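Local coordinates for mandelate racemase/muconate lactonizing enzyme family protein (Sorangium cellulosum, PDB 3S5S), which is of unknown function but belongs to the enolase superfamily, which couples an N-terminal capping domain to a barrel of alternating strands and helices, at residues E13-P18 with V300-A305; Q30-N35 with E61-S66; E222-R227 with D231-V236. One frame throughout, in Å; residues are numbered along the deposited sequence.

Contact 1: residues E13-P18 with V300-A305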
loop_
_atom_site.group_PDB
_atom_site.type_symbol
_atom_site.label_atom_id
_atom_site.label_comp_id
_atom_site.label_asym_id
_atom_site.label_seq_id
_atom_site.Cartn_x
_atom_site.Cartn_y
_atom_site.Cartn_z
ATOM N N GLU A 13 14.815 -5.415 -24.550
ATOM C CA GLU A 13 14.782 -6.089 -25.841
ATOM C C GLU A 13 13.361 -6.474 -26.256
ATOM O O GLU A 13 12.446 -6.575 -25.421
ATOM C CB GLU A 13 15.747 -7.294 -25.867
ATOM C CG GLU A 13 15.274 -8.439 -24.942
ATOM C CD GLU A 13 16.361 -9.467 -24.657
ATOM O OE1 GLU A 13 17.313 -9.150 -23.879
ATOM O OE2 GLU A 13 16.263 -10.585 -25.217
ATOM N N ALA A 14 13.197 -6.653 -27.560
ATOM C CA ALA A 14 11.973 -7.144 -28.176
ATOM C C ALA A 14 11.522 -8.459 -27.511
ATOM O O ALA A 14 12.331 -9.380 -27.330
ATOM C CB ALA A 14 12.189 -7.347 -29.646
ATOM N N LEU A 15 10.253 -8.521 -27.122
ATOM C CA LEU A 15 9.642 -9.771 -26.626
ATOM C C LEU A 15 8.413 -10.104 -27.506
ATOM O O LEU A 15 7.263 -9.792 -27.148
ATOM C CB LEU A 15 9.290 -9.697 -25.120
ATOM C CG LEU A 15 8.699 -11.002 -24.526
ATOM C CD1 LEU A 15 9.573 -12.252 -24.824
ATOM C CD2 LEU A 15 8.377 -10.930 -23.017
ATOM N N ASP A 16 8.679 -10.671 -28.670
ATOM C CA ASP A 16 7.635 -10.969 -29.625
ATOM C C ASP A 16 7.244 -12.442 -29.526
ATOM O O ASP A 16 8.012 -13.327 -29.948
ATOM C CB ASP A 16 8.104 -10.683 -31.067
ATOM C CG ASP A 16 8.357 -9.188 -31.329
ATOM O OD1 ASP A 16 7.626 -8.346 -30.769
ATOM O OD2 ASP A 16 9.290 -8.851 -32.107
ATOM N N ILE A 17 6.050 -12.693 -28.997
ATOM C CA ILE A 17 5.509 -14.047 -28.912
ATOM C C ILE A 17 4.235 -14.251 -29.736
ATOM O O ILE A 17 3.259 -13.502 -29.563
ATOM C CB ILE A 17 5.213 -14.416 -27.482
ATOM C CG1 ILE A 17 6.353 -13.951 -26.576
ATOM C CG2 ILE A 17 5.015 -15.937 -27.385
ATOM C CD1 ILE A 17 6.055 -14.039 -25.086
ATOM N N PRO A 18 4.220 -15.276 -30.599
ATOM C CA PRO A 18 3.040 -15.560 -31.378
ATOM C C PRO A 18 1.823 -15.928 -30.510
ATOM O O PRO A 18 1.963 -16.570 -29.458
ATOM C CB PRO A 18 3.464 -16.769 -32.231
ATOM C CG PRO A 18 4.920 -16.849 -32.138
ATOM C CD PRO A 18 5.270 -16.284 -30.820
ATOM N N VAL A 300 -1.889 -8.354 -22.616
ATOM C CA VAL A 300 -1.601 -9.662 -23.296
ATOM C C VAL A 300 -0.178 -10.060 -22.931
ATOM O O VAL A 300 0.755 -9.664 -23.591
ATOM C CB VAL A 300 -1.776 -9.584 -24.812
ATOM C CG1 VAL A 300 -1.383 -10.897 -25.480
ATOM C CG2 VAL A 300 -3.208 -9.200 -25.169
ATOM N N GLU A 301 -0.041 -10.817 -21.851
ATOM C CA GLU A 301 1.213 -10.978 -21.107
ATOM C C GLU A 301 1.744 -12.419 -21.158
ATOM O O GLU A 301 0.963 -13.371 -21.145
ATOM C CB GLU A 301 0.984 -10.539 -19.635
ATOM C CG GLU A 301 0.511 -9.065 -19.504
ATOM C CD GLU A 301 0.044 -8.649 -18.104
ATOM O OE1 GLU A 301 0.018 -9.473 -17.163
ATOM O OE2 GLU A 301 -0.357 -7.482 -17.948
ATOM N N SER A 302 3.064 -12.592 -21.185
ATOM C CA SER A 302 3.646 -13.925 -21.019
ATOM C C SER A 302 3.536 -14.356 -19.553
ATOM O O SER A 302 2.923 -13.666 -18.704
ATOM C CB SER A 302 5.121 -13.906 -21.414
ATOM O OG SER A 302 5.962 -13.309 -20.401
ATOM N N VAL A 303 4.157 -15.496 -19.281
ATOM C CA VAL A 303 4.369 -16.090 -17.964
ATOM C C VAL A 303 5.019 -15.114 -16.964
ATOM O O VAL A 303 4.734 -15.116 -15.760
ATOM C CB VAL A 303 5.227 -17.403 -18.195
ATOM C CG1 VAL A 303 6.382 -17.595 -17.217
ATOM C CG2 VAL A 303 4.334 -18.631 -18.333
ATOM N N LEU A 304 5.893 -14.271 -17.473
ATOM C CA LEU A 304 6.596 -13.318 -16.636
ATOM C C LEU A 304 5.681 -12.294 -15.941
ATOM O O LEU A 304 5.590 -12.276 -14.705
ATOM C CB LEU A 304 7.717 -12.638 -17.442
ATOM C CG LEU A 304 8.486 -11.484 -16.795
ATOM C CD1 LEU A 304 8.713 -11.719 -15.395
ATOM C CD2 LEU A 304 9.845 -11.192 -17.475
ATOM N N ALA A 305 5.043 -11.425 -16.700
ATOM C CA ALA A 305 4.171 -10.424 -16.087
ATOM C C ALA A 305 2.973 -11.106 -15.383
ATOM O O ALA A 305 2.536 -10.653 -14.306
ATOM C CB ALA A 305 3.691 -9.392 -17.133
#
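With CG1 of I17 set beside its own backbone N (chi1 -43°) and CD1 extended beyond it, the isoleucine reaches S302, whose hydroxyl is held between its backbone N and carbonyl carbon (chi1 77°). This is a worked case of interdomain packing in the enolase superfamily: strand 7-25 of the N-terminal antiparallel sheet lies over the turn that leads from barrel strand 293-296 into helix 303-316. The backbones remain well separated, 8.1 Å between CA of I17 and CA of S302, and side chains bridge the interval. Methyl CD1 of I17 meets the methylene CB of S302 at 3.8 Å, leaving the polar end of the serine for other work.

That work is helix capping. S302 is the N-cap, and its OG accepts from N of L304 at 3.1 Å with an N-H...O angle of 149°. OG is also hydrogen-bonded to E51 OE1, which receives N of A305 as well, so a carboxylate from sheet strand 47-52 joins the hydroxyl in satisfying the first turn of a barrel helix. F335 of strand 335-336 lies against L15, S302 and L304. L15 contributes more loosely, its branch CD2 stopping 4.3 Å from OG of S302.

Contact 2: residues Q30-N35 with E61-S66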
loop_
_atom_site.group_PDB
_atom_site.type_symbol
_atom_site.label_atom_id
_atom_site.label_comp_id
_atom_site.label_asym_id
_atom_site.label_seq_id
_atom_site.Cartn_x
_atom_site.Cartn_y
_atom_site.Cartn_z
ATOM N N GLN A 30 -4.667 -8.176 -31.512
ATOM C CA GLN A 30 -3.233 -8.356 -31.329
ATOM C C GLN A 30 -2.884 -9.763 -31.941
ATOM O O GLN A 30 -3.410 -10.755 -31.455
ATOM C CB GLN A 30 -2.999 -8.254 -29.801
ATOM C CG GLN A 30 -1.569 -8.269 -29.260
ATOM C CD GLN A 30 -0.898 -6.893 -29.120
ATOM O OE1 GLN A 30 -0.008 -6.738 -28.288
ATOM N NE2 GLN A 30 -1.279 -5.919 -29.958
ATOM N N GLU A 31 -2.053 -9.856 -33.001
ATOM C CA GLU A 31 -1.705 -11.169 -33.671
ATOM C C GLU A 31 -0.331 -11.748 -33.263
ATOM O O GLU A 31 0.103 -12.814 -33.743
ATOM C CB GLU A 31 -1.768 -11.046 -35.207
ATOM C CG GLU A 31 -2.198 -12.333 -35.965
ATOM C CD GLU A 31 -1.097 -12.990 -36.863
ATOM O OE1 GLU A 31 -1.187 -12.859 -38.108
ATOM O OE2 GLU A 31 -0.169 -13.654 -36.323
ATOM N N ARG A 32 0.341 -11.004 -32.393
ATOM C CA ARG A 32 1.666 -11.282 -31.906
ATOM C C ARG A 32 1.534 -10.553 -30.597
ATOM O O ARG A 32 0.886 -9.518 -30.543
ATOM C CB ARG A 32 2.676 -10.497 -32.732
ATOM C CG ARG A 32 4.037 -11.130 -33.012
ATOM C CD ARG A 32 5.127 -10.047 -33.157
ATOM N NE ARG A 32 4.652 -8.849 -33.848
ATOM C CZ ARG A 32 5.203 -7.631 -33.768
ATOM N NH1 ARG A 32 6.265 -7.397 -32.993
ATOM N NH2 ARG A 32 4.654 -6.627 -34.444
ATOM N N ALA A 33 2.106 -11.079 -29.529
ATOM C CA ALA A 33 2.309 -10.258 -28.381
ATOM C C ALA A 33 3.615 -9.488 -28.623
ATOM O O ALA A 33 4.721 -10.070 -28.574
ATOM C CB ALA A 33 2.372 -11.108 -27.142
ATOM N N ALA A 34 3.480 -8.197 -28.952
ATOM C CA ALA A 34 4.619 -7.311 -29.198
ATOM C C ALA A 34 5.053 -6.621 -27.870
ATOM O O ALA A 34 4.756 -5.451 -27.594
ATOM C CB ALA A 34 4.294 -6.278 -30.340
ATOM N N ASN A 35 5.767 -7.387 -27.055
ATOM C CA ASN A 35 6.149 -6.965 -25.733
ATOM C C ASN A 35 7.652 -6.594 -25.672
ATOM O O ASN A 35 8.331 -6.524 -26.708
ATOM C CB ASN A 35 5.764 -8.050 -24.726
ATOM C CG ASN A 35 4.248 -8.248 -24.635
ATOM O OD1 ASN A 35 3.471 -7.661 -25.410
ATOM N ND2 ASN A 35 3.815 -9.077 -23.671
ATOM N N GLU A 61 -0.725 2.620 -25.734
ATOM C CA GLU A 61 0.715 2.351 -25.637
ATOM C C GLU A 61 1.193 1.322 -26.671
ATOM O O GLU A 61 0.501 0.374 -26.969
ATOM C CB GLU A 61 1.078 1.871 -24.239
ATOM C CG GLU A 61 0.829 2.899 -23.120
ATOM C CD GLU A 61 1.230 2.389 -21.694
ATOM O OE1 GLU A 61 0.370 2.463 -20.782
ATOM O OE2 GLU A 61 2.406 1.965 -21.481
ATOM N N THR A 62 2.383 1.511 -27.227
ATOM C CA THR A 62 2.885 0.593 -28.254
ATOM C C THR A 62 4.203 -0.032 -27.830
ATOM O O THR A 62 4.775 0.377 -26.818
ATOM C CB THR A 62 3.092 1.321 -29.543
ATOM O OG1 THR A 62 4.235 2.174 -29.383
ATOM C CG2 THR A 62 1.803 2.166 -29.914
ATOM N N GLN A 63 4.653 -1.059 -28.549
ATOM C CA GLN A 63 5.965 -1.669 -28.289
ATOM C C GLN A 63 7.116 -0.642 -28.315
ATOM O O GLN A 63 7.876 -0.518 -27.353
ATOM C CB GLN A 63 6.230 -2.801 -29.288
ATOM C CG GLN A 63 7.449 -3.700 -28.976
ATOM C CD GLN A 63 7.649 -4.835 -29.984
ATOM O OE1 GLN A 63 7.537 -4.636 -31.175
ATOM N NE2 GLN A 63 7.973 -6.015 -29.494
ATOM N N ASP A 64 7.211 0.070 -29.437
ATOM C CA ASP A 64 8.175 1.123 -29.708
ATOM C C ASP A 64 8.030 2.410 -28.850
ATOM O O ASP A 64 9.054 3.032 -28.503
ATOM C CB ASP A 64 8.091 1.541 -31.185
ATOM C CG ASP A 64 8.681 0.517 -32.139
ATOM O OD1 ASP A 64 9.213 0.940 -33.203
ATOM O OD2 ASP A 64 8.609 -0.702 -31.872
ATOM N N GLY A 65 6.797 2.836 -28.560
ATOM C CA GLY A 65 6.570 3.914 -27.588
ATOM C C GLY A 65 7.128 3.545 -26.219
ATOM O O GLY A 65 7.809 4.341 -25.573
ATOM N N SER A 66 6.871 2.311 -25.790
ATOM C CA SER A 66 7.340 1.842 -24.497
ATOM C C SER A 66 8.862 1.706 -24.494
ATOM O O SER A 66 9.531 2.164 -23.546
ATOM C CB SER A 66 6.652 0.532 -24.103
ATOM O OG SER A 66 5.261 0.661 -24.256
#
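A34 and Q63 mark the closest approach of the two backbones, 5.9 Å between their CA atoms. Segment 30-35 turns a corner at E31 and R32 and then runs on as strand, whereas segment 61-66 enters helix 63-72 through an N-cap at T62. There OG1 of T62 accepts from N of G65 at 2.8 Å, and the carbonyl O of T62 takes both N and OG of S66, so the first helical turn is pinned by side chains as well as by backbone.

Q63, the first residue of this helix, illustrates how a glutamine can serve a strand. Its chain is fully stretched, CG anti to the backbone N (chi1 -169°) and the next bond also extended, and its aliphatic part passes over the carbonyl of A34, with CB 3.5 Å from A34 O. The amide then delivers NE2 to O of N35 at 2.9 Å. This bond is almost straight, 174° at the hydrogen, and lies in the plane of the Q63 amide. NE2 is also hydrogen-bonded to D16 OD1, so two oxygens fix the rotation of the amide. D16 in turn forms a salt bridge with NH1 of R32. That NH1 of R32 comes within 3.5 Å of OE1 of Q63, which sits at the guanidinium edge, while CB of A34 lies above one guanidinium face, off toward its rim on the NH1 side.

A34 directs its methyl toward the helix, and N35 turns the other way, its ND2 bonding to E51 and to the carbonyl of V300. The contact joins sheet to helix within the N-terminal domain: strand 28-42 is flanked by strands 7-25 and 47-52, and the first turn of helix 63-72 rests on it, with Q63 and S66 also touching L36.

Contact 3: residues E222-R227 with D231-V236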
loop_
_atom_site.group_PDB
_atom_site.type_symbol
_atom_site.label_atom_id
_atom_site.label_comp_id
_atom_site.label_asym_id
_atom_site.label_seq_id
_atom_site.Cartn_x
_atom_site.Cartn_y
_atom_site.Cartn_z
ATOM N N GLU A 222 -18.143 -6.211 -16.891
ATOM C CA GLU A 222 -16.926 -5.449 -16.901
ATOM C C GLU A 222 -16.850 -4.269 -17.898
ATOM O O GLU A 222 -16.996 -4.462 -19.126
ATOM C CB GLU A 222 -15.764 -6.380 -17.178
ATOM C CG GLU A 222 -14.485 -5.633 -17.116
ATOM C CD GLU A 222 -13.328 -6.515 -17.119
ATOM O OE1 GLU A 222 -12.232 -5.978 -17.007
ATOM O OE2 GLU A 222 -13.505 -7.738 -17.239
ATOM N N GLN A 223 -16.598 -3.071 -17.364
ATOM C CA GLN A 223 -16.428 -1.850 -18.163
ATOM C C GLN A 223 -17.244 -1.808 -19.468
ATOM O O GLN A 223 -16.669 -1.717 -20.564
ATOM C CB GLN A 223 -14.946 -1.667 -18.504
ATOM C CG GLN A 223 -14.671 -0.347 -19.160
ATOM C CD GLN A 223 -14.621 0.766 -18.163
ATOM O OE1 GLN A 223 -14.103 0.588 -17.053
ATOM N NE2 GLN A 223 -15.146 1.925 -18.540
ATOM N N PRO A 224 -18.574 -1.853 -19.372
ATOM C CA PRO A 224 -19.313 -1.945 -20.625
ATOM C C PRO A 224 -19.237 -0.684 -21.475
ATOM O O PRO A 224 -19.296 -0.772 -22.700
ATOM C CB PRO A 224 -20.756 -2.165 -20.174
ATOM C CG PRO A 224 -20.847 -1.554 -18.869
ATOM C CD PRO A 224 -19.465 -1.622 -18.220
ATOM N N VAL A 225 -19.155 0.477 -20.833
ATOM C CA VAL A 225 -19.102 1.744 -21.537
ATOM C C VAL A 225 -17.703 2.365 -21.490
ATOM O O VAL A 225 -16.844 1.895 -20.759
ATOM C CB VAL A 225 -20.155 2.728 -21.031
ATOM C CG1 VAL A 225 -21.561 2.195 -21.320
ATOM C CG2 VAL A 225 -19.961 3.023 -19.565
ATOM N N PRO A 226 -17.467 3.407 -22.312
ATOM C CA PRO A 226 -16.122 3.989 -22.361
ATOM C C PRO A 226 -15.746 4.704 -21.068
ATOM O O PRO A 226 -16.624 5.179 -20.330
ATOM C CB PRO A 226 -16.197 5.006 -23.517
ATOM C CG PRO A 226 -17.569 4.786 -24.220
ATOM C CD PRO A 226 -18.434 4.080 -23.230
ATOM N N ARG A 227 -14.428 4.831 -20.865
ATOM C CA ARG A 227 -13.839 5.502 -19.725
ATOM C C ARG A 227 -14.446 6.860 -19.365
ATOM O O ARG A 227 -14.550 7.172 -18.178
ATOM C CB ARG A 227 -12.338 5.654 -19.901
ATOM C CG ARG A 227 -11.687 6.232 -18.679
ATOM C CD ARG A 227 -10.220 6.496 -18.836
ATOM N NE ARG A 227 -9.826 7.618 -17.973
ATOM C CZ ARG A 227 -9.316 7.504 -16.740
ATOM N NH1 ARG A 227 -9.096 6.313 -16.194
ATOM N NH2 ARG A 227 -9.009 8.598 -16.046
ATOM N N ASP A 231 -21.556 8.654 -16.474
ATOM C CA ASP A 231 -23.005 8.541 -16.252
ATOM C C ASP A 231 -23.496 7.130 -16.610
ATOM O O ASP A 231 -24.370 6.562 -15.936
ATOM C CB ASP A 231 -23.762 9.630 -17.057
ATOM C CG ASP A 231 -23.094 11.018 -16.940
ATOM O OD1 ASP A 231 -22.330 11.226 -15.969
ATOM O OD2 ASP A 231 -23.314 11.898 -17.812
ATOM N N GLY A 232 -22.922 6.586 -17.680
ATOM C CA GLY A 232 -23.265 5.267 -18.168
ATOM C C GLY A 232 -22.806 4.183 -17.211
ATOM O O GLY A 232 -23.548 3.232 -16.956
ATOM N N MET A 233 -21.587 4.319 -16.696
ATOM C CA MET A 233 -21.089 3.421 -15.643
ATOM C C MET A 233 -21.991 3.486 -14.384
ATOM O O MET A 233 -22.369 2.462 -13.843
ATOM C CB MET A 233 -19.621 3.707 -15.300
ATOM C CG MET A 233 -18.615 3.274 -16.344
ATOM S SD MET A 233 -18.622 1.512 -16.695
ATOM C CE MET A 233 -17.361 0.836 -15.668
ATOM N N LYS A 234 -22.332 4.691 -13.950
ATOM C CA LYS A 234 -23.247 4.906 -12.848
ATOM C C LYS A 234 -24.572 4.203 -13.136
ATOM O O LYS A 234 -25.158 3.569 -12.249
ATOM C CB LYS A 234 -23.558 6.397 -12.680
ATOM C CG LYS A 234 -22.714 7.222 -11.695
ATOM C CD LYS A 234 -23.588 8.456 -11.213
ATOM C CE LYS A 234 -22.792 9.668 -10.688
ATOM N NZ LYS A 234 -21.438 9.767 -11.338
ATOM N N GLU A 235 -25.069 4.334 -14.365
ATOM C CA GLU A 235 -26.411 3.833 -14.655
ATOM C C GLU A 235 -26.375 2.312 -14.621
ATOM O O GLU A 235 -27.201 1.684 -13.970
ATOM C CB GLU A 235 -26.949 4.356 -15.999
ATOM C CG GLU A 235 -28.478 4.253 -16.162
ATOM C CD GLU A 235 -28.943 4.292 -17.621
ATOM O OE1 GLU A 235 -28.100 4.532 -18.527
ATOM O OE2 GLU A 235 -30.162 4.081 -17.863
ATOM N N VAL A 236 -25.395 1.730 -15.295
ATOM C CA VAL A 236 -25.292 0.291 -15.319
ATOM C C VAL A 236 -25.043 -0.299 -13.933
ATOM O O VAL A 236 -25.593 -1.354 -13.611
ATOM C CB VAL A 236 -24.242 -0.199 -16.310
ATOM C CG1 VAL A 236 -24.030 -1.652 -16.119
ATOM C CG2 VAL A 236 -24.709 0.051 -17.740
#
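M233 sends its side chain from helix 230-239 against Q223, P224 and V225, the residues that follow barrel strand 217-222. Strand, loop and helix here form one beta-alpha unit, and the contact shows how such a unit closes locally, the helix packing back on the loop that leads into it.

Apolar contacts carry most of the interface. The M233 chain bends twice, at chi2 (-60°) and chi3, which sets its sulfur against two partners that it meets at nearly a right angle: SD is 3.5 Å from CG2 of V225 and 3.6 Å from CD of P224. The side chains of V225 and M233 run antiparallel alongside each other, and CG2 of V225 also meets CG of M233 at 3.5 Å. CG2 of V225 rests 3.9 Å from the backbone C of G232, where the absence of a side chain lets the valine lie directly against the helix backbone. One turn on, CG1 of V236 touches CG of the P224 ring more loosely, at 4.2 Å.

A second kind of contact joins methyl to amide. CE of M233 lies 3.5 Å from OE1 of Q223, and the methionine end lies roughly perpendicular to the glutamine chain.

Hydrogen bonding holds that amide in position. NE2 of Q223 donates to O of V225 at 2.8 Å, while OE1 receives the backbone N atoms of D247 and S249, so both ends of this buried group are satisfied and its rotation is fixed.

Helix 201-213 packs beside this contact, A204 touching P224 and both A201 and L205 touching V236, while V244 of the adjacent parallel strand 244-246 lies against M233 and V236.

How the contacts relate
Contacts 1 and 2 are neighbours, their centres about 9 Å apart, and share the N-terminal antiparallel sheet through adjacent strands 7-25 and 28-42. They are joined directly by the backbone pairing of I17 with A33, and D16 of contact 1 also meets contact 2. Contact 3 belongs to the barrel, about 30 Å from contact 1 and 27 Å from contact 2, centre to centre. Along the chain contact 2 closes before contact 3 begins, and both fall between the two halves of contact 1. The longest-range contact thus ties sheet to barrel, while contact 2 lies wholly in the N-terminal domain and contact 3 wholly in the barrel.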